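Local coordinates for protein cellulose 1,4-beta-cellobiosidase (Thermobifida fusca, PDB 4JJJ) that probably hydrolyses the beta-1,4 linkages of cellulose to release cellobiose, this chain being the glycoside hydrolase family 48 catalytic domain of a longer protein, at residues H323-Q327 with F417-N421; M422-A426 with I440-W444; M510-K514 with A632-F637. The protein carries 1 engineered substitution. All coordinates share one frame; numbering follows the deposited sequence.

Contact 1. Residues H323-Q327 with F417-N421; sequences HQGYQ and FQVWN. With BGC (beta-D-glucopyranose), chain B.
Gly325 and Phe417 bring their CA atoms within 4.4 Å of each other, so close that a side chain on the glycine would run into Phe417 CD1. The 3-10 turn 324-326 can therefore lie directly on the helix. His323 meets the same phenylalanine edge-to-face: its CE1 stands over one ring face, 3.5 Å from Phe417 CD2, with the planes turned 52° apart. Both imidazole nitrogens are engaged, which fixes the rotation of the ring. His323 ND1 accepts the N-H of Gly325, 2.9 Å from Gly325 N and in the ring plane, and NE2 is bonded to the carbonyl of Ser411. In this (alpha/alpha)6 domain the start of helix 416-432 lines the substrate cleft. Phe417 CZ lies 3.7 Å from C6 of a bound glucose, and Trp420 turns its indole edge to the sugar, CH2 being 3.4 Å from O4. Glu51, the predicted proton donor, touches this indole, whose NE1 is bonded to Glu625. Tyr326 runs alongside Phe417, CE1 to CE1 at 3.8 Å, and touches another bound glucose. Deeper in, Gln324 has its CG wedged between backbone N and carbonyl carbon (chi1 60°), and the chain then bends to bring Gln324 OE1 within 3.1 Å of Asn421 ND2, a weak bond bent to 127°. A water donates to Gln324 OE1 and Gln418 O, and lies doubtfully close to Asn421 ND2; Gln324 NE2 turns to Asn412.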
# COMPACT_ATOMS: atom_id res chain seq x y z
N HIS A 323 1.97 -9.21 4.50
CA HIS A 323 0.67 -9.03 5.06
C HIS A 323 -0.38 -9.59 4.10
O HIS A 323 -0.35 -9.30 2.92
CB HIS A 323 0.50 -7.52 5.30
CG HIS A 323 -0.72 -7.07 6.04
ND1 HIS A 323 -2.03 -7.35 5.67
CD2 HIS A 323 -0.84 -6.30 7.15
CE1 HIS A 323 -2.88 -6.74 6.46
NE2 HIS A 323 -2.16 -6.11 7.40
N GLN A 324 -1.37 -10.29 4.62
CA GLN A 324 -2.41 -10.88 3.79
C GLN A 324 -3.09 -9.84 2.88
O GLN A 324 -3.52 -10.09 1.75
CB GLN A 324 -3.51 -11.54 4.65
CG GLN A 324 -4.27 -10.66 5.64
CD GLN A 324 -5.52 -10.03 5.10
OE1 GLN A 324 -6.05 -10.48 4.08
NE2 GLN A 324 -6.01 -8.97 5.75
N GLY A 325 -3.27 -8.66 3.40
CA GLY A 325 -3.99 -7.58 2.69
C GLY A 325 -3.32 -7.10 1.46
O GLY A 325 -4.01 -6.41 0.62
N TYR A 326 -2.03 -7.37 1.30
CA TYR A 326 -1.25 -6.99 0.12
C TYR A 326 -1.31 -8.02 -0.99
O TYR A 326 -0.98 -7.76 -2.12
CB TYR A 326 0.23 -6.71 0.43
CG TYR A 326 0.49 -5.38 1.11
CD1 TYR A 326 -0.38 -4.80 2.00
CD2 TYR A 326 1.74 -4.80 0.90
CE1 TYR A 326 -0.07 -3.60 2.60
CE2 TYR A 326 2.07 -3.58 1.46
CZ TYR A 326 1.19 -2.99 2.29
OH TYR A 326 1.50 -1.76 2.82
N GLN A 327 -1.63 -9.28 -0.64
CA GLN A 327 -1.45 -10.30 -1.65
C GLN A 327 -2.42 -10.11 -2.80
O GLN A 327 -3.52 -9.60 -2.59
CB GLN A 327 -1.59 -11.72 -1.07
CG GLN A 327 -0.76 -11.96 0.22
CD GLN A 327 0.71 -11.54 0.03
OE1 GLN A 327 1.18 -10.63 0.80
NE2 GLN A 327 1.34 -11.98 -0.93
N PHE A 417 -8.35 -4.42 4.83
CA PHE A 417 -7.44 -5.30 4.17
C PHE A 417 -8.08 -6.64 3.85
O PHE A 417 -7.70 -7.33 2.91
CB PHE A 417 -6.23 -5.52 5.07
CG PHE A 417 -5.18 -4.46 5.01
CD1 PHE A 417 -4.66 -4.02 3.80
CD2 PHE A 417 -4.78 -3.86 6.17
CE1 PHE A 417 -3.62 -3.04 3.77
CE2 PHE A 417 -3.81 -2.91 6.13
CZ PHE A 417 -3.24 -2.51 4.95
N GLN A 418 -9.10 -7.03 4.63
CA GLN A 418 -9.86 -8.28 4.36
C GLN A 418 -10.47 -8.23 2.97
O GLN A 418 -10.28 -9.14 2.15
CB GLN A 418 -11.00 -8.53 5.30
CG GLN A 418 -10.64 -8.75 6.76
CD GLN A 418 -9.85 -9.97 6.96
OE1 GLN A 418 -10.27 -11.12 6.53
NE2 GLN A 418 -8.67 -9.84 7.57
N VAL A 419 -11.15 -7.10 2.66
CA VAL A 419 -11.84 -6.94 1.35
C VAL A 419 -10.88 -6.63 0.25
O VAL A 419 -11.12 -7.05 -0.91
CB VAL A 419 -13.03 -6.01 1.47
CG1 VAL A 419 -14.15 -6.66 2.27
CG2 VAL A 419 -12.70 -4.66 2.06
N TRP A 420 -9.84 -5.89 0.49
CA TRP A 420 -8.87 -5.63 -0.60
C TRP A 420 -8.26 -6.97 -1.10
O TRP A 420 -8.18 -7.23 -2.33
CB TRP A 420 -7.84 -4.66 -0.20
CG TRP A 420 -8.22 -3.25 -0.23
CD1 TRP A 420 -9.33 -2.70 -0.76
CD2 TRP A 420 -7.38 -2.14 0.16
NE1 TRP A 420 -9.28 -1.35 -0.66
CE2 TRP A 420 -8.08 -0.97 -0.13
CE3 TRP A 420 -6.10 -2.07 0.72
CZ2 TRP A 420 -7.54 0.28 0.08
CZ3 TRP A 420 -5.55 -0.80 0.95
CH2 TRP A 420 -6.26 0.34 0.63
N ASN A 421 -7.86 -7.83 -0.14
CA ASN A 421 -7.35 -9.16 -0.53
C ASN A 421 -8.44 -10.04 -1.11
O ASN A 421 -8.31 -10.58 -2.23
CB ASN A 421 -6.69 -9.81 0.65
CG ASN A 421 -6.54 -11.29 0.45
OD1 ASN A 421 -6.06 -11.70 -0.54
ND2 ASN A 421 -6.73 -12.05 1.54
C2 BGC B . -5.83 4.78 3.74
C3 BGC B . -5.09 4.02 2.64
C4 BGC B . -4.23 2.88 3.26
C5 BGC B . -5.03 2.04 4.28
C6 BGC B . -4.12 1.06 5.00
C1 BGC B . -6.61 3.85 4.64
O2 BGC B . -6.75 5.68 3.15
O3 BGC B . -4.28 4.98 1.91
O4 BGC B . -3.72 2.06 2.19
O5 BGC B . -5.65 2.93 5.21
O6 BGC B . -3.07 1.74 5.66
O HOH W 1 -8.44 -11.11 3.11
O HOH W 2 -5.15 -11.81 -3.24

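Contact 2. Residues M422-A426 with I440-W444. With CA (calcium ion), chain G.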
# COMPACT_ATOMS: atom_id res chain seq x y z
N MET A 422 -9.55 -10.11 -0.42
CA MET A 422 -10.60 -11.04 -0.77
C MET A 422 -11.18 -10.74 -2.11
O MET A 422 -11.52 -11.67 -2.83
CB MET A 422 -11.71 -11.22 0.27
CG MET A 422 -12.40 -12.58 0.22
SD MET A 422 -11.34 -14.04 0.33
CE MET A 422 -10.46 -13.77 1.87
N GLU A 423 -11.32 -9.46 -2.44
CA GLU A 423 -11.85 -9.10 -3.81
C GLU A 423 -10.97 -9.70 -4.93
O GLU A 423 -11.50 -10.19 -5.92
CB GLU A 423 -11.92 -7.60 -4.02
CG GLU A 423 -12.76 -7.22 -5.23
CD GLU A 423 -12.76 -5.76 -5.51
OE1 GLU A 423 -13.02 -4.99 -4.55
OE2 GLU A 423 -12.54 -5.44 -6.67
N ARG A 424 -9.67 -9.75 -4.68
CA ARG A 424 -8.78 -10.26 -5.69
C ARG A 424 -8.95 -11.81 -5.77
O ARG A 424 -8.92 -12.38 -6.86
CB ARG A 424 -7.35 -9.92 -5.36
CG ARG A 424 -7.04 -8.41 -5.27
CD ARG A 424 -5.89 -8.18 -4.32
NE ARG A 424 -5.70 -6.76 -4.12
CZ ARG A 424 -5.10 -6.19 -3.07
NH1 ARG A 424 -4.59 -6.93 -2.16
NH2 ARG A 424 -5.12 -4.84 -2.95
N VAL A 425 -9.12 -12.43 -4.59
CA VAL A 425 -9.41 -13.89 -4.53
C VAL A 425 -10.72 -14.18 -5.25
O VAL A 425 -10.80 -15.17 -6.00
CB VAL A 425 -9.43 -14.36 -3.05
CG1 VAL A 425 -9.75 -15.86 -2.97
CG2 VAL A 425 -8.07 -14.04 -2.41
N ALA A 426 -11.77 -13.36 -5.01
CA ALA A 426 -13.02 -13.54 -5.69
C ALA A 426 -12.89 -13.33 -7.16
O ALA A 426 -13.60 -14.01 -7.96
CB ALA A 426 -14.08 -12.63 -5.06
N ILE A 440 -11.21 -20.75 0.29
CA ILE A 440 -11.10 -19.56 1.16
C ILE A 440 -12.40 -18.77 1.22
O ILE A 440 -12.92 -18.38 2.33
CB ILE A 440 -9.91 -18.68 0.66
CG1 ILE A 440 -8.60 -19.39 0.80
CG2 ILE A 440 -9.86 -17.40 1.49
CD1 ILE A 440 -7.45 -18.75 0.06
N LEU A 441 -12.96 -18.48 0.05
CA LEU A 441 -14.18 -17.71 -0.05
C LEU A 441 -15.37 -18.36 0.64
O LEU A 441 -16.17 -17.70 1.33
CB LEU A 441 -14.48 -17.55 -1.52
CG LEU A 441 -13.56 -16.59 -2.24
CD1 LEU A 441 -13.59 -16.81 -3.75
CD2 LEU A 441 -13.98 -15.15 -1.95
N ASP A 442 -15.49 -19.72 0.54
CA ASP A 442 -16.64 -20.37 1.12
C ASP A 442 -16.66 -20.21 2.64
O ASP A 442 -17.77 -20.28 3.21
CB ASP A 442 -16.65 -21.86 0.70
CG ASP A 442 -17.14 -22.09 -0.75
OD1 ASP A 442 -17.68 -21.24 -1.44
OD2 ASP A 442 -16.92 -23.28 -1.15
N LYS A 443 -15.50 -20.10 3.27
CA LYS A 443 -15.45 -19.84 4.70
C LYS A 443 -15.46 -18.35 5.05
O LYS A 443 -16.03 -17.96 6.07
CB LYS A 443 -14.22 -20.55 5.22
CG LYS A 443 -14.12 -20.44 6.74
CD LYS A 443 -13.04 -21.31 7.39
CE LYS A 443 -13.06 -21.19 8.92
NZ LYS A 443 -12.11 -22.15 9.62
N TRP A 444 -14.86 -17.52 4.24
CA TRP A 444 -14.82 -16.07 4.55
C TRP A 444 -16.11 -15.36 4.33
O TRP A 444 -16.49 -14.49 5.11
CB TRP A 444 -13.65 -15.40 3.69
CG TRP A 444 -13.42 -13.98 3.96
CD1 TRP A 444 -12.45 -13.47 4.81
CD2 TRP A 444 -14.08 -12.87 3.39
NE1 TRP A 444 -12.49 -12.14 4.81
CE2 TRP A 444 -13.52 -11.70 3.99
CE3 TRP A 444 -15.11 -12.71 2.49
CZ2 TRP A 444 -13.92 -10.42 3.65
CZ3 TRP A 444 -15.55 -11.43 2.18
CH2 TRP A 444 -14.97 -10.33 2.74
CA CA G . -18.10 -24.05 -2.88
O HOH W 3 -18.61 -21.91 -3.90
O HOH W 4 -20.19 -23.59 -3.91
O HOH W 5 -19.10 -26.01 -2.69
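Met422 and Trp444 both send CG away from the backbone N (chi1 -153° and -176°), and the methionine then folds at its next two torsions, which lays its thioether along one face of the indole. Met422 has two modelled conformers, and this is one of them. Met422 CG makes a CH-pi contact, 3.7 Å from the centroid of the six-membered ring of Trp444. SD stands over the five-membered ring in a Met-aromatic contact, and Met422 CE lies over the same face, 3.6 Å from Trp444 CD1. The packing joins helices 416-432 and 435-450, successive helices of the (alpha/alpha)6 barrel, whose short segments cross at -130° with axes 10.8 Å apart. Leu441 packs beside it: CD2 lies 3.7 Å from Met422 SD, CD1 rests on Ala426 CA at 3.8 Å, and CG meets Val425 CG1. Ile440 CG2 closes on Met422 CE. Trimming Trp444 to an alanine would probably open a gap beside the thioether of Met422, leaving it freer to turn, and leave Gln418 OE1 without the indole N-H. Away from this apolar seam, Asp442 OD2 binds a calcium ion at 2.2 Å, together with Glu438 and three waters, one of which also donates to Asp442 OD1.

Contact 3. Residues M510-K514 with A632-F637. With ZN (zinc ion), chain S.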
# COMPACT_ATOMS: atom_id res chain seq x y z
N MET A 510 -20.09 -9.90 -5.10
CA MET A 510 -20.59 -10.03 -6.49
C MET A 510 -19.76 -11.03 -7.29
O MET A 510 -20.37 -11.89 -7.95
CB MET A 510 -20.59 -8.67 -7.17
CG MET A 510 -21.81 -7.83 -6.74
SD MET A 510 -22.01 -6.36 -7.77
CE MET A 510 -20.47 -5.46 -7.53
N TYR A 511 -18.43 -10.92 -7.27
CA TYR A 511 -17.58 -11.88 -8.03
C TYR A 511 -17.85 -13.26 -7.54
O TYR A 511 -17.93 -14.26 -8.33
CB TYR A 511 -16.10 -11.47 -7.95
CG TYR A 511 -15.75 -10.27 -8.77
CD1 TYR A 511 -15.48 -9.07 -8.17
CD2 TYR A 511 -15.60 -10.36 -10.15
CE1 TYR A 511 -15.13 -7.98 -8.97
CE2 TYR A 511 -15.28 -9.31 -10.96
CZ TYR A 511 -15.07 -8.08 -10.40
OH TYR A 511 -14.68 -6.98 -11.09
N TYR A 512 -17.90 -13.42 -6.20
CA TYR A 512 -18.17 -14.74 -5.63
C TYR A 512 -19.54 -15.28 -6.02
O TYR A 512 -19.69 -16.47 -6.37
CB TYR A 512 -18.10 -14.65 -4.13
CG TYR A 512 -18.49 -15.93 -3.40
CD1 TYR A 512 -17.65 -17.07 -3.41
CD2 TYR A 512 -19.65 -15.96 -2.68
CE1 TYR A 512 -18.02 -18.26 -2.70
CE2 TYR A 512 -20.03 -17.14 -2.02
CZ TYR A 512 -19.20 -18.24 -2.02
OH TYR A 512 -19.55 -19.31 -1.29
N ALA A 513 -20.52 -14.41 -5.97
CA ALA A 513 -21.88 -14.82 -6.35
C ALA A 513 -21.98 -15.21 -7.79
O ALA A 513 -22.71 -16.17 -8.09
CB ALA A 513 -22.86 -13.69 -6.06
N LYS A 514 -21.33 -14.47 -8.64
CA LYS A 514 -21.40 -14.73 -10.09
C LYS A 514 -20.97 -16.17 -10.37
O LYS A 514 -21.69 -16.87 -11.12
CB LYS A 514 -20.60 -13.74 -10.87
CG LYS A 514 -20.64 -13.97 -12.40
CD LYS A 514 -22.01 -13.78 -12.94
CE LYS A 514 -22.02 -14.06 -14.43
NZ LYS A 514 -23.33 -13.67 -14.97
N ALA A 632 -18.73 -3.03 -12.02
CA ALA A 632 -18.67 -4.47 -11.88
C ALA A 632 -20.05 -5.05 -11.91
O ALA A 632 -20.26 -6.18 -12.40
CB ALA A 632 -17.92 -4.90 -10.65
N HIS A 633 -21.00 -4.38 -11.28
CA HIS A 633 -22.36 -4.93 -11.23
C HIS A 633 -22.84 -5.20 -12.67
O HIS A 633 -23.35 -6.25 -12.95
CB HIS A 633 -23.36 -4.03 -10.48
CG HIS A 633 -24.78 -4.55 -10.58
ND1 HIS A 633 -25.52 -4.45 -11.74
CD2 HIS A 633 -25.56 -5.18 -9.69
CE1 HIS A 633 -26.70 -5.02 -11.54
NE2 HIS A 633 -26.73 -5.46 -10.31
N ASP A 634 -22.70 -4.23 -13.57
CA ASP A 634 -23.22 -4.47 -14.91
C ASP A 634 -22.36 -5.42 -15.74
O ASP A 634 -22.86 -6.19 -16.52
CB ASP A 634 -23.53 -3.19 -15.62
CG ASP A 634 -24.96 -2.65 -15.24
OD1 ASP A 634 -25.58 -3.12 -14.20
OD2 ASP A 634 -25.45 -1.82 -16.05
N GLU A 635 -21.04 -5.43 -15.51
CA GLU A 635 -20.12 -6.40 -16.09
C GLU A 635 -20.56 -7.81 -15.77
O GLU A 635 -20.56 -8.72 -16.68
CB GLU A 635 -18.73 -6.16 -15.49
CG GLU A 635 -17.66 -7.18 -15.92
CD GLU A 635 -16.27 -6.86 -15.32
OE1 GLU A 635 -16.21 -5.96 -14.42
OE2 GLU A 635 -15.33 -7.64 -15.60
N LEU A 636 -20.95 -8.05 -14.54
CA LEU A 636 -21.25 -9.39 -14.03
C LEU A 636 -22.71 -9.78 -14.24
O LEU A 636 -22.96 -10.96 -14.49
CB LEU A 636 -20.97 -9.49 -12.52
CG LEU A 636 -19.49 -9.30 -12.21
CD1 LEU A 636 -19.27 -9.19 -10.74
CD2 LEU A 636 -18.71 -10.51 -12.66
N PHE A 637 -23.62 -8.77 -14.15
CA PHE A 637 -25.04 -9.09 -14.09
C PHE A 637 -25.85 -8.41 -15.15
O PHE A 637 -27.02 -8.78 -15.32
CB PHE A 637 -25.59 -8.85 -12.69
CG PHE A 637 -24.89 -9.67 -11.63
CD1 PHE A 637 -25.00 -11.03 -11.59
CD2 PHE A 637 -24.07 -9.07 -10.70
CE1 PHE A 637 -24.35 -11.77 -10.59
CE2 PHE A 637 -23.43 -9.80 -9.74
CZ PHE A 637 -23.54 -11.11 -9.69
ZN ZN S . -28.44 -6.12 -9.50
O HOH W 6 -13.81 -7.44 -13.49
O HOH W 7 -29.82 -4.61 -9.47
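Met510 is a knob in a hole formed by Ala632, His633, Leu636 and Phe637, where helices 499-516 and 620-637 of the (alpha/alpha)6 barrel run parallel, their segments only 4° apart and 10.3 Å between axes. This is the tight part. Met510 SD lies 3.8 Å from His633 CB, and CE goes on toward the methyl of Ala632. Further back, Met510 CB meets Leu636 CD1 at 3.8 Å. The Phe637 ring turns its edge to the sulfur, a Met-aromatic contact. Leu636 has a second neighbour: its CD1 stands over one face of Tyr511, 4.1 Å from the ring centroid and 18° off the normal, a CH-pi contact. Helix 416-432 backs this core, with Tyr430 against Leu636 and Ala426 against Tyr511.

At the flank of the core a water forms a polar link, joining Tyr511 OH to Glu635 OE2, 2.6 Å from each, while OE1 of that carboxylate is bonded to Tyr62. Beyond the knob, His633 NE2 binds a zinc ion at 2.0 Å, with Glu526 as a further protein ligand, and Asp634 OD1 takes the N-H of His633 ND1 at 2.8 Å, which should keep the imidazole from turning. The loose, solvent side belongs to Lys514 and Phe637. Here Lys514 first starts away from its own backbone N, then bends so that CD passes Phe637 CE1 and NZ ends 2.8 Å from Leu636 O, almost in line with the carbonyl at 176°.

From the N terminus, contact 1 closes a loop of 89 residues between the turn after strand 321-323 and the start of helix 416-432. Contact 2 opens at the very next residue, on the same helix, and closes a short 13-residue connection that folds helix 435-450 back on it. Contact 3 spans 117 residues, tying helix 499-516 to the C-terminal helix 620-637. The three follow in series, neither nesting nor crossing, yet contact 2 touches both of the others, while contacts 1 and 3 stay about 9 Å apart at their nearest atoms. Arg424 reaches the carbonyls of Gly325 and Gln327, and Asp442 OD1 is hydrogen-bonded to Tyr512 OH. The series runs from the substrate cleft outward through the barrel.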